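Local coordinates for peptidase S9 prolyl oligopeptidase catalytic domain-containing protein (Pyrococcus horikoshii, PDB 4HXF) that probably cleaves peptides as a serine peptidase of the prolyl oligopeptidase family, an acylaminoacyl peptidase that assembles into a self-compartmentalizing hexamer, at residues 461-466 against 486-491; 538-543 against 552-557. One frame throughout, in Å; residues are numbered along the deposited sequence.

Interaction 1: 461-466 against 486-491; sequences GITGIS and ISENGI. With Y3A (N-[(benzyloxy)carbonyl]glycyl-N-[(2S,3R)-4-chloro-3-hydroxy-1-phenylbutan-2-yl]glycinamide), chain B.
T463 and I486 lie side by side on the same face of two parallel strands, and the threonine hydroxyl turns back to the neighbouring backbone. With OG1 anti to its own backbone N, T463 donates from OG1 to I486 O at 2.7 Å, approaching with a tilt of 25° from the carbonyl plane. The same I486 O takes a weak bond from G464 N, so two donors share it. One water links the strands again, donating to T463 OG1 and to E488 OE2; threonine suits this place because its hydroxyl can donate and accept at once. Beyond it I465 and E488 cross obliquely, I465 CG1 lying 3.9 Å from E488 CD against the extended acid chain. Backbone bonds carry the register: I486 N to I462 O, E488 N to G464 O at 3.0 Å, and S466 N to E488 O at 2.9 Å. The last falls where the strand ends in what fits the nucleophile elbow (GxSxG) of the alpha/beta hydrolase fold, with S466 at phi 66° and psi -120°, just before helix 467-478. G464 is the first glycine of that pattern, where a small residue leaves room for the close approach of strand and helix. S466 OG is covalently joined to C4 of the inhibitor at 1.5 Å, consistent with its being the nucleophile of a triad with H578 and D546. I491 CD1 approaches inhibitor CB4 to 3.9 Å and rests at a similar distance from S466 O, contributing an apolar surface to the inhibitor pocket. Farther out, E488 OE1 forms a salt bridge with R592, which would probably stabilise its negative charge in this buried setting. N489 ND2 donates to D546 and to S543 OG, while its OD1 pairs with H580 NE2; the amide suits this place by serving both kinds of partner.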
ATOM      1  N   GLY A 461     -50.289  16.862  -6.806  1.00 15.30           N
ATOM      2  CA  GLY A 461     -49.491  15.649  -6.923  1.00 16.09           C
ATOM      3  C   GLY A 461     -49.590  14.871  -5.631  1.00 15.08           C
ATOM      4  O   GLY A 461     -50.160  15.361  -4.615  1.00 14.31           O
ATOM      5  N   ILE A 462     -49.055  13.672  -5.613  1.00 15.07           N
ATOM      6  CA  ILE A 462     -49.106  12.789  -4.487  1.00 14.62           C
ATOM      7  C   ILE A 462     -47.848  11.983  -4.375  1.00 14.47           C
ATOM      8  O   ILE A 462     -47.167  11.651  -5.375  1.00 14.23           O
ATOM      9  CB  ILE A 462     -50.335  11.864  -4.555  1.00 14.90           C
ATOM     10  CG1 ILE A 462     -50.516  11.077  -3.272  1.00 13.89           C
ATOM     11  CG2 ILE A 462     -50.345  11.016  -5.875  1.00 13.66           C
ATOM     12  CD1 ILE A 462     -51.917  10.409  -3.175  1.00 14.70           C
ATOM     13  N   THR A 463     -47.374  11.813  -3.155  1.00 12.99           N
ATOM     14  CA  THR A 463     -46.166  11.033  -2.893  1.00 13.35           C
ATOM     15  C   THR A 463     -46.242  10.274  -1.557  1.00 15.01           C
ATOM     16  O   THR A 463     -46.959  10.705  -0.658  1.00 13.75           O
ATOM     17  CB  THR A 463     -44.911  11.942  -2.893  1.00 14.74           C
ATOM     18  OG1 THR A 463     -43.697  11.182  -2.798  1.00 14.01           O
ATOM     19  CG2 THR A 463     -44.938  13.045  -1.741  1.00 13.27           C
ATOM     20  N   GLY A 464     -45.493   9.203  -1.442  1.00 13.39           N
ATOM     21  CA  GLY A 464     -45.297   8.504  -0.220  1.00 13.21           C
ATOM     22  C   GLY A 464     -44.316   7.424  -0.312  1.00 14.31           C
ATOM     23  O   GLY A 464     -43.916   7.020  -1.430  1.00 12.25           O
ATOM     24  N   ILE A 465     -43.832   6.996   0.824  1.00 13.63           N
ATOM     25  CA  ILE A 465     -42.908   5.887   0.955  1.00 11.88           C
ATOM     26  C   ILE A 465     -43.599   4.700   1.624  1.00 11.30           C
ATOM     27  O   ILE A 465     -44.422   4.863   2.562  1.00 13.18           O
ATOM     28  CB  ILE A 465     -41.702   6.289   1.839  1.00 12.94           C
ATOM     29  CG1 ILE A 465     -41.008   7.553   1.318  1.00 14.80           C
ATOM     30  CG2 ILE A 465     -40.691   5.168   2.060  1.00 11.59           C
ATOM     31  CD1 ILE A 465     -40.078   8.257   2.330  1.00 16.38           C
ATOM     32  N   SER A 466     -43.283   3.473   1.206  1.00 11.23           N
ATOM     33  CA  SER A 466     -43.796   2.228   1.817  1.00 11.51           C
ATOM     34  C   SER A 466     -45.282   2.130   1.596  1.00 11.98           C
ATOM     35  O   SER A 466     -45.711   2.144   0.442  1.00 13.49           O
ATOM     36  CB  SER A 466     -43.356   2.174   3.299  1.00 12.27           C
ATOM     37  OG  SER A 466     -43.594   0.838   3.698  1.00 13.84           O
ATOM     38  N   ILE A 486     -44.860  10.523  -6.991  1.00 12.85           N
ATOM     39  CA  ILE A 486     -43.544   9.956  -6.610  1.00 11.72           C
ATOM     40  C   ILE A 486     -43.818   8.857  -5.649  1.00 13.37           C
ATOM     41  O   ILE A 486     -44.231   9.111  -4.495  1.00 12.73           O
ATOM     42  CB  ILE A 486     -42.529  10.993  -6.073  1.00 12.88           C
ATOM     43  CG1 ILE A 486     -42.319  12.155  -7.091  1.00 13.64           C
ATOM     44  CG2 ILE A 486     -41.224  10.238  -5.721  1.00 11.82           C
ATOM     45  CD1 ILE A 486     -41.207  13.117  -6.653  1.00 14.15           C
ATOM     46  N   SER A 487     -43.611   7.618  -6.084  1.00 11.65           N
ATOM     47  CA  SER A 487     -43.873   6.438  -5.224  1.00 12.45           C
ATOM     48  C   SER A 487     -42.552   5.806  -4.843  1.00 12.79           C
ATOM     49  O   SER A 487     -41.759   5.452  -5.712  1.00 12.81           O
ATOM     50  CB  SER A 487     -44.683   5.442  -6.037  1.00 12.64           C
ATOM     51  OG  SER A 487     -44.705   4.126  -5.467  1.00 12.24           O
ATOM     52  N   GLU A 488     -42.320   5.601  -3.567  1.00 12.13           N
ATOM     53  CA  GLU A 488     -40.992   5.127  -3.088  1.00 12.36           C
ATOM     54  C   GLU A 488     -41.153   3.885  -2.243  1.00 12.76           C
ATOM     55  O   GLU A 488     -42.004   3.780  -1.372  1.00 12.37           O
ATOM     56  CB  GLU A 488     -40.303   6.177  -2.256  1.00 13.87           C
ATOM     57  CG  GLU A 488     -40.414   7.569  -2.773  1.00 14.77           C
ATOM     58  CD  GLU A 488     -39.453   8.502  -2.092  1.00 15.81           C
ATOM     59  OE1 GLU A 488     -38.316   8.019  -1.804  1.00 16.48           O
ATOM     60  OE2 GLU A 488     -39.873   9.676  -1.778  1.00 14.97           O
ATOM     61  N   ASN A 489     -40.352   2.863  -2.573  1.00 12.81           N
ATOM     62  CA  ASN A 489     -40.213   1.696  -1.742  1.00 11.87           C
ATOM     63  C   ASN A 489     -41.605   1.151  -1.344  1.00 11.95           C
ATOM     64  O   ASN A 489     -41.867   0.815  -0.190  1.00 12.87           O
ATOM     65  CB  ASN A 489     -39.340   1.967  -0.518  1.00 12.48           C
ATOM     66  CG  ASN A 489     -37.925   2.301  -0.883  1.00 11.87           C
ATOM     67  OD1 ASN A 489     -37.651   3.466  -1.338  1.00 15.21           O
ATOM     68  ND2 ASN A 489     -37.015   1.324  -0.728  1.00 14.86           N
ATOM     69  N   GLY A 490     -42.473   1.082  -2.364  1.00 12.79           N
ATOM     70  CA  GLY A 490     -43.910   0.854  -2.213  1.00 14.38           C
ATOM     71  C   GLY A 490     -44.381  -0.577  -2.354  1.00 12.26           C
ATOM     72  O   GLY A 490     -43.624  -1.466  -2.290  1.00 13.40           O
ATOM     73  N   ILE A 491     -45.659  -0.738  -2.504  1.00 13.19           N
ATOM     74  CA  ILE A 491     -46.290  -1.961  -2.943  1.00 12.87           C
ATOM     75  C   ILE A 491     -47.144  -1.716  -4.156  1.00 12.44           C
ATOM     76  O   ILE A 491     -47.939  -0.809  -4.189  1.00 12.46           O
ATOM     77  CB  ILE A 491     -47.173  -2.557  -1.790  1.00 13.20           C
ATOM     78  CG1 ILE A 491     -46.384  -2.803  -0.525  1.00 14.25           C
ATOM     79  CG2 ILE A 491     -47.856  -3.861  -2.291  1.00 12.65           C
ATOM     80  CD1 ILE A 491     -46.617  -1.683   0.545  1.00 16.82           C
TER
HETATM   81  N3  Y3A B 701     -43.911  -1.684  10.010  1.00 31.19           N
HETATM   82  CA3 Y3A B 701     -44.850  -1.912   8.894  1.00 29.62           C
HETATM   83  C3  Y3A B 701     -44.012  -1.735   7.624  1.00 23.84           C
HETATM   84  O3  Y3A B 701     -42.805  -1.809   7.514  1.00 22.30           O
HETATM   85  C4  Y3A B 701     -43.694   0.600   5.171  1.00 17.83           C
HETATM   86  O4  Y3A B 701     -44.831   1.347   5.410  1.00 19.01           O
HETATM   87  CA4 Y3A B 701     -44.087  -0.867   5.189  1.00 14.44           C
HETATM   88  N4  Y3A B 701     -44.813  -1.075   6.471  1.00 19.47           N
HETATM   89  CB4 Y3A B 701     -45.190  -1.286   4.173  1.00 16.03           C
HETATM   90  CG4 Y3A B 701     -45.555  -2.732   4.244  1.00 16.26           C
HETATM   91  CD1 Y3A B 701     -44.686  -3.796   3.955  1.00 18.37           C
HETATM   92  CD2 Y3A B 701     -46.865  -3.077   4.545  1.00 19.95           C
HETATM   93  CE1 Y3A B 701     -45.067  -5.124   4.005  1.00 18.86           C
HETATM   94  CE2 Y3A B 701     -47.265  -4.404   4.608  1.00 18.80           C
HETATM   95  CZ4 Y3A B 701     -46.376  -5.406   4.371  1.00 18.58           C
HETATM   96  C15 Y3A B 701     -42.311   0.944   5.839  1.00 18.18           C
HETATM   97  O   HOH W   1     -42.251  10.378  -0.569  1.00 14.42           O

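Interaction 2: 538-543 against 552-557; sequences LLLIHS and DQSLMF
F557 crosses the side chain of L538 at about a right angle, its CE2 3.8 Å from L538 CD2. A second leucine, L540, comes to the rim of the same ring, its CD2 near the ring plane and 4.3 Å from F557 CD2. The branched leucine lets its two methyls do different work: L540 CD1 sits 3.5 Å from the backbone S554 O, while CD2 also comes near the serine hydroxyl. One turn before F557 on the helix, S554 points its small side chain toward the strand, where it fits between H542 and L540. Its OG, anti to the carbonyl carbon and beside the backbone N, is thereby placed at the edge of the imidazole, near the ring plane, and S554 OG and H542 ND1 share a hydrogen bond of 2.7 Å. The other ring nitrogen, H542 NE2, bonds to C549 O in the loop that joins strand to helix. Gripped at both nitrogens, the buried ring is fixed in rotation. An alanine in place of H542 would probably leave S554 OG and C549 O without their imidazole partner and open a gap between the strand and the start of the helix. Q553 CB lies obliquely by the ring, and its amide end leads elsewhere, with Q553 OE1 accepting from Y493 N. On another side of the helix, M556 packs on A499 of the second subunit. The axes of strand 538-543 and helix 552-557 approach to 8.3 Å at 146°, as the chain doubles back. That layout is the beta-alpha-beta crossover of the alpha/beta hydrolase fold: the helix covers one face of the sheet before strand 568-573, and the connecting loop carries D546, the probable acid of the triad.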
ATOM      1  N   LEU A 538     -45.165   9.360 -13.422  1.00 16.11           N
ATOM      2  CA  LEU A 538     -44.810   8.721 -12.154  1.00 15.77           C
ATOM      3  C   LEU A 538     -43.293   8.461 -12.096  1.00 14.76           C
ATOM      4  O   LEU A 538     -42.683   7.984 -13.011  1.00 14.94           O
ATOM      5  CB  LEU A 538     -45.551   7.392 -12.040  1.00 15.13           C
ATOM      6  CG  LEU A 538     -45.153   6.518 -10.843  1.00 14.79           C
ATOM      7  CD1 LEU A 538     -45.533   7.144  -9.460  1.00 13.93           C
ATOM      8  CD2 LEU A 538     -45.861   5.137 -11.043  1.00 15.93           C
ATOM      9  N   LEU A 539     -42.702   8.817 -10.982  1.00 13.13           N
ATOM     10  CA  LEU A 539     -41.319   8.461 -10.615  1.00 13.17           C
ATOM     11  C   LEU A 539     -41.409   7.447  -9.548  1.00 13.77           C
ATOM     12  O   LEU A 539     -42.033   7.671  -8.461  1.00 13.44           O
ATOM     13  CB  LEU A 539     -40.530   9.676 -10.093  1.00 14.01           C
ATOM     14  CG  LEU A 539     -39.128   9.347  -9.607  1.00 14.72           C
ATOM     15  CD1 LEU A 539     -38.174   8.742 -10.671  1.00 15.54           C
ATOM     16  CD2 LEU A 539     -38.586  10.660  -8.973  1.00 13.89           C
ATOM     17  N   LEU A 540     -40.806   6.306  -9.820  1.00 13.53           N
ATOM     18  CA  LEU A 540     -40.629   5.221  -8.843  1.00 11.97           C
ATOM     19  C   LEU A 540     -39.217   5.277  -8.294  1.00 11.61           C
ATOM     20  O   LEU A 540     -38.217   5.455  -9.038  1.00 13.96           O
ATOM     21  CB  LEU A 540     -40.903   3.831  -9.487  1.00 12.08           C
ATOM     22  CG  LEU A 540     -42.372   3.577  -9.758  1.00 12.04           C
ATOM     23  CD1 LEU A 540     -42.519   2.538 -10.936  1.00 14.48           C
ATOM     24  CD2 LEU A 540     -43.099   3.131  -8.433  1.00 12.00           C
ATOM     25  N   ILE A 541     -39.096   5.245  -6.937  1.00 12.39           N
ATOM     26  CA  ILE A 541     -37.799   5.216  -6.286  1.00 12.98           C
ATOM     27  C   ILE A 541     -37.755   3.945  -5.504  1.00 13.86           C
ATOM     28  O   ILE A 541     -38.713   3.632  -4.748  1.00 13.37           O
ATOM     29  CB  ILE A 541     -37.644   6.433  -5.334  1.00 14.09           C
ATOM     30  CG1 ILE A 541     -37.598   7.723  -6.119  1.00 14.48           C
ATOM     31  CG2 ILE A 541     -36.328   6.271  -4.526  1.00 15.15           C
ATOM     32  CD1 ILE A 541     -37.585   9.061  -5.383  1.00 14.44           C
ATOM     33  N   HIS A 542     -36.631   3.234  -5.580  1.00 13.44           N
ATOM     34  CA  HIS A 542     -36.432   2.017  -4.815  1.00 13.20           C
ATOM     35  C   HIS A 542     -34.979   1.894  -4.436  1.00 14.88           C
ATOM     36  O   HIS A 542     -34.151   2.679  -4.854  1.00 12.96           O
ATOM     37  CB  HIS A 542     -36.860   0.782  -5.576  1.00 14.89           C
ATOM     38  CG  HIS A 542     -37.498  -0.255  -4.674  1.00 14.30           C
ATOM     39  ND1 HIS A 542     -38.878  -0.297  -4.458  1.00 16.28           N
ATOM     40  CD2 HIS A 542     -36.929  -1.260  -3.859  1.00 14.95           C
ATOM     41  CE1 HIS A 542     -39.128  -1.305  -3.596  1.00 15.93           C
ATOM     42  NE2 HIS A 542     -37.981  -1.837  -3.170  1.00 15.33           N
ATOM     43  N   SER A 543     -34.682   1.046  -3.429  1.00 14.01           N
ATOM     44  CA  SER A 543     -33.329   0.802  -3.041  1.00 14.84           C
ATOM     45  C   SER A 543     -33.078  -0.659  -2.939  1.00 15.80           C
ATOM     46  O   SER A 543     -33.975  -1.446  -2.601  1.00 16.94           O
ATOM     47  CB  SER A 543     -33.081   1.449  -1.687  1.00 15.27           C
ATOM     48  OG  SER A 543     -34.002   1.029  -0.715  1.00 16.73           O
ATOM     49  N   ASP A 552     -39.105  -5.873  -6.645  1.00 12.13           N
ATOM     50  CA  ASP A 552     -40.176  -6.261  -7.535  1.00 12.38           C
ATOM     51  C   ASP A 552     -41.354  -5.285  -7.422  1.00 12.61           C
ATOM     52  O   ASP A 552     -42.029  -4.954  -8.394  1.00 13.02           O
ATOM     53  CB  ASP A 552     -40.638  -7.713  -7.356  1.00 12.97           C
ATOM     54  CG  ASP A 552     -41.283  -7.951  -6.024  1.00 16.39           C
ATOM     55  OD1 ASP A 552     -42.391  -8.496  -6.045  1.00 18.71           O
ATOM     56  OD2 ASP A 552     -40.653  -7.598  -4.974  1.00 14.72           O
ATOM     57  N   GLN A 553     -41.562  -4.789  -6.219  1.00 11.36           N
ATOM     58  CA  GLN A 553     -42.727  -3.928  -5.999  1.00 12.40           C
ATOM     59  C   GLN A 553     -42.680  -2.657  -6.848  1.00 12.17           C
ATOM     60  O   GLN A 553     -43.712  -2.183  -7.292  1.00 13.21           O
ATOM     61  CB  GLN A 553     -42.883  -3.512  -4.537  1.00 13.39           C
ATOM     62  CG  GLN A 553     -43.185  -4.647  -3.553  1.00 12.73           C
ATOM     63  CD  GLN A 553     -44.466  -5.399  -3.941  1.00 12.48           C
ATOM     64  OE1 GLN A 553     -45.328  -4.792  -4.611  1.00 12.15           O
ATOM     65  NE2 GLN A 553     -44.592  -6.710  -3.575  1.00 14.10           N
ATOM     66  N   SER A 554     -41.516  -2.110  -7.056  1.00 11.74           N
ATOM     67  CA  SER A 554     -41.319  -0.946  -7.952  1.00 12.06           C
ATOM     68  C   SER A 554     -41.043  -1.391  -9.360  1.00 11.92           C
ATOM     69  O   SER A 554     -41.641  -0.824 -10.289  1.00 11.54           O
ATOM     70  CB  SER A 554     -40.270   0.077  -7.517  1.00 13.48           C
ATOM     71  OG  SER A 554     -40.650   0.724  -6.278  1.00 14.02           O
ATOM     72  N   LEU A 555     -40.151  -2.377  -9.532  1.00 12.03           N
ATOM     73  CA  LEU A 555     -39.697  -2.679 -10.912  1.00 10.89           C
ATOM     74  C   LEU A 555     -40.805  -3.342 -11.741  1.00 10.78           C
ATOM     75  O   LEU A 555     -40.974  -3.077 -12.966  1.00 12.86           O
ATOM     76  CB  LEU A 555     -38.402  -3.469 -10.887  1.00 10.85           C
ATOM     77  CG  LEU A 555     -37.787  -3.805 -12.265  1.00 13.00           C
ATOM     78  CD1 LEU A 555     -37.612  -2.480 -13.064  1.00 13.91           C
ATOM     79  CD2 LEU A 555     -36.409  -4.549 -12.133  1.00 14.03           C
ATOM     80  N   MET A 556     -41.634  -4.176 -11.120  1.00 11.36           N
ATOM     81  CA  MET A 556     -42.746  -4.790 -11.857  1.00 11.80           C
ATOM     82  C   MET A 556     -43.696  -3.717 -12.336  1.00 13.23           C
ATOM     83  O   MET A 556     -44.160  -3.795 -13.443  1.00 13.22           O
ATOM     84  CB  MET A 556     -43.467  -5.909 -11.082  1.00 11.80           C
ATOM     85  CG  MET A 556     -42.666  -7.099 -10.751  1.00 11.15           C
ATOM     86  SD  MET A 556     -43.686  -8.445 -10.058  1.00 15.35           S
ATOM     87  CE  MET A 556     -44.402  -7.682  -8.630  1.00 14.79           C
ATOM     88  N   PHE A 557     -44.058  -2.780 -11.466  1.00 12.08           N
ATOM     89  CA  PHE A 557     -44.947  -1.689 -11.765  1.00 12.20           C
ATOM     90  C   PHE A 557     -44.355  -0.813 -12.901  1.00 12.60           C
ATOM     91  O   PHE A 557     -45.050  -0.524 -13.896  1.00 13.91           O
ATOM     92  CB  PHE A 557     -45.317  -0.909 -10.544  1.00 13.61           C
ATOM     93  CG  PHE A 557     -46.560  -0.040 -10.666  1.00 12.04           C
ATOM     94  CD1 PHE A 557     -47.787  -0.459 -11.204  1.00 13.94           C
ATOM     95  CD2 PHE A 557     -46.572   1.190 -10.021  1.00 12.01           C
ATOM     96  CE1 PHE A 557     -48.863   0.392 -11.260  1.00 14.61           C
ATOM     97  CE2 PHE A 557     -47.703   2.000 -10.022  1.00 12.07           C
ATOM     98  CZ  PHE A 557     -48.858   1.571 -10.557  1.00 14.06           C
TER

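In the fold
Both contacts are buried in the hydrolase domain, their centres about 9 Å apart, and they share one sheet because strands 484-488 and 538-543 are neighbours in it. Probable backbone hydrogen bonds from S487 N to L539 O and from N489 N to I541 O tie them together. Interaction 1 joins strand to strand, so main-chain bonds dominate and end at S466, the probable nucleophile; interaction 2 joins a strand to its covering helix, so side chains do the work, leucines and a phenylalanine with one histidine-serine bond. Q553 packs on G490 and I491, bringing the helix start beside the pocket, while the helix of interaction 2 also meets a second subunit.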